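Local atomic coordinates of SAP-like pentraxin (PDB entry 3FLP), a protein that probably acts as a calcium-dependent lectin, assembling as a doubly stacked heptamer of the pentraxin family. Residues 36-41 / 164-169. Residues are numbered along the deposited sequence; the frame is centred on the assembly and turned at random.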
loop_
_atom_site.group_PDB
_atom_site.type_symbol
_atom_site.label_atom_id
_atom_site.label_comp_id
_atom_site.label_asym_id
_atom_site.label_seq_id
_atom_site.Cartn_x
_atom_site.Cartn_y
_atom_site.Cartn_z
ATOM N N VAL A 36 -17.260 33.532 18.235
ATOM C CA VAL A 36 -15.968 33.527 18.913
ATOM C C VAL A 36 -15.894 32.277 19.788
ATOM O O VAL A 36 -16.686 32.104 20.719
ATOM C CB VAL A 36 -15.787 34.794 19.793
ATOM C CG1 VAL A 36 -14.421 34.764 20.490
ATOM C CG2 VAL A 36 -15.918 36.050 18.931
ATOM N N CYS A 37 -14.948 31.402 19.468
ATOM C CA CYS A 37 -14.762 30.158 20.203
ATOM C C CYS A 37 -13.327 30.116 20.745
ATOM O O CYS A 37 -12.399 30.607 20.102
ATOM C CB CYS A 37 -14.941 28.952 19.271
ATOM S SG CYS A 37 -16.571 28.279 18.764
ATOM N N GLN A 38 -13.147 29.532 21.926
ATOM C CA GLN A 38 -11.813 29.386 22.506
ATOM C C GLN A 38 -11.828 28.477 23.727
ATOM O O GLN A 38 -12.879 28.200 24.300
ATOM C CB GLN A 38 -11.195 30.748 22.894
ATOM C CG GLN A 38 -11.618 31.301 24.244
ATOM C CD GLN A 38 -12.831 32.199 24.151
ATOM O OE1 GLN A 38 -12.728 33.361 23.756
ATOM N NE2 GLN A 38 -13.993 31.665 24.505
ATOM N N ARG A 39 -10.650 28.004 24.113
ATOM C CA ARG A 39 -10.521 27.149 25.284
ATOM C C ARG A 39 -10.025 28.044 26.419
ATOM O O ARG A 39 -9.069 28.804 26.246
ATOM C CB ARG A 39 -9.534 26.012 24.989
ATOM C CG ARG A 39 -10.055 25.049 23.912
ATOM C CD ARG A 39 -8.977 24.158 23.288
ATOM N NE ARG A 39 -9.503 23.564 22.063
ATOM C CZ ARG A 39 -10.416 22.593 22.033
ATOM N NH1 ARG A 39 -10.894 22.084 23.168
ATOM N NH2 ARG A 39 -10.896 22.168 20.869
ATOM N N ILE A 40 -10.690 27.975 27.567
ATOM C CA ILE A 40 -10.307 28.797 28.707
ATOM C C ILE A 40 -10.248 28.043 30.030
ATOM O O ILE A 40 -10.986 27.076 30.258
ATOM C CB ILE A 40 -11.279 30.003 28.912
ATOM C CG1 ILE A 40 -12.720 29.496 29.038
ATOM C CG2 ILE A 40 -11.141 30.998 27.770
ATOM C CD1 ILE A 40 -13.732 30.577 29.390
ATOM N N LYS A 41 -9.346 28.506 30.890
ATOM C CA LYS A 41 -9.157 27.964 32.227
ATOM C C LYS A 41 -9.251 29.207 33.108
ATOM O O LYS A 41 -8.286 29.949 33.251
ATOM C CB LYS A 41 -7.777 27.320 32.367
ATOM C CG LYS A 41 -7.468 26.871 33.792
ATOM C CD LYS A 41 -6.018 26.480 33.966
ATOM C CE LYS A 41 -5.657 25.273 33.119
ATOM N NZ LYS A 41 -4.272 24.804 33.428
ATOM N N SER A 164 -6.522 29.484 25.021
ATOM C CA SER A 164 -5.902 28.904 23.840
ATOM C C SER A 164 -6.935 28.554 22.777
ATOM O O SER A 164 -8.139 28.558 23.036
ATOM C CB SER A 164 -5.079 27.667 24.200
ATOM O OG SER A 164 -5.872 26.507 24.190
ATOM N N ASP A 165 -6.447 28.299 21.567
ATOM C CA ASP A 165 -7.287 27.913 20.438
ATOM C C ASP A 165 -8.427 28.903 20.152
ATOM O O ASP A 165 -9.581 28.505 19.984
ATOM C CB ASP A 165 -7.854 26.512 20.696
ATOM C CG ASP A 165 -8.068 25.711 19.422
ATOM O OD1 ASP A 165 -7.971 26.277 18.310
ATOM O OD2 ASP A 165 -8.349 24.501 19.544
ATOM N N LEU A 166 -8.101 30.192 20.097
ATOM C CA LEU A 166 -9.099 31.222 19.805
ATOM C C LEU A 166 -9.394 31.207 18.307
ATOM O O LEU A 166 -8.498 31.408 17.488
ATOM C CB LEU A 166 -8.586 32.611 20.201
ATOM C CG LEU A 166 -9.407 33.813 19.712
ATOM C CD1 LEU A 166 -10.780 33.848 20.420
ATOM C CD2 LEU A 166 -8.623 35.096 19.983
ATOM N N GLN A 167 -10.652 30.967 17.956
ATOM C CA GLN A 167 -11.063 30.919 16.558
ATOM C C GLN A 167 -12.294 31.810 16.371
ATOM O O GLN A 167 -13.284 31.670 17.092
ATOM C CB GLN A 167 -11.398 29.480 16.165
ATOM C CG GLN A 167 -10.315 28.449 16.500
ATOM C CD GLN A 167 -9.008 28.668 15.750
ATOM O OE1 GLN A 167 -8.956 29.392 14.752
ATOM N NE2 GLN A 167 -7.950 28.028 16.219
ATOM N N VAL A 168 -12.225 32.712 15.396
ATOM C CA VAL A 168 -13.309 33.651 15.116
ATOM C C VAL A 168 -13.750 33.619 13.650
ATOM O O VAL A 168 -12.920 33.708 12.746
ATOM C CB VAL A 168 -12.871 35.106 15.460
ATOM C CG1 VAL A 168 -14.030 36.084 15.220
ATOM C CG2 VAL A 168 -12.391 35.177 16.927
ATOM N N TRP A 169 -15.061 33.501 13.435
ATOM C CA TRP A 169 -15.671 33.465 12.104
ATOM C C TRP A 169 -16.647 34.637 11.989
ATOM O O TRP A 169 -17.236 35.050 12.988
ATOM C CB TRP A 169 -16.483 32.178 11.912
ATOM C CG TRP A 169 -15.700 30.911 11.783
ATOM C CD1 TRP A 169 -15.280 30.318 10.627
ATOM C CD2 TRP A 169 -15.299 30.041 12.847
ATOM N NE1 TRP A 169 -14.648 29.126 10.905
ATOM C CE2 TRP A 169 -14.647 28.932 12.260
ATOM C CE3 TRP A 169 -15.429 30.090 14.242
ATOM C CZ2 TRP A 169 -14.127 27.877 13.020
ATOM C CZ3 TRP A 169 -14.912 29.041 15.000
ATOM C CH2 TRP A 169 -14.267 27.949 14.385
HETATM O O HOH W 1 -11.081 23.828 18.571
#
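A beta bulge interrupts the ladder between two antiparallel strands of the pentraxin beta-sandwich, where Cys37 pairs with Gln167 and Arg39 with Ser164. Paired backbone bonds define the register: Gln167 N lies 2.8 Å from Cys37 O, and Arg39 N 2.8 Å from Ser164 O. Between these pairs the register slips by one residue at Asp165, whose phi/psi of 55°/48° is left-handed. The extra residue brings the Asp165 side chain alongside that of Arg39, on the same face as Cys37. Arg39 NE donates a salt-bridging hydrogen bond of 2.9 Å to Asp165 OD2, nearly straight at 175°, in the guanidinium plane and on the anti side of the carboxylate. A water accepts from Arg39 NH2 and may donate to the same oxygen, which Arg188 NE also binds. Gln167 NE2 grips Asp165 OD1 at 2.7 Å, so both carboxylate oxygens are held and the group's rotation is fixed. Further along, Cys37 SG, disulfide-bonded to Cys103, meets Trp169 CZ3 obliquely at 4.2 Å. On the other face, which packs on strand 48-55, Val36 CG1 touches Leu166 CD1 at 3.8 Å and lies near Val168 CG2. Apolar contacts inward and a buried ionic network on the reverse fit a bulged strand pair in the lectin-like jelly roll of pentraxins.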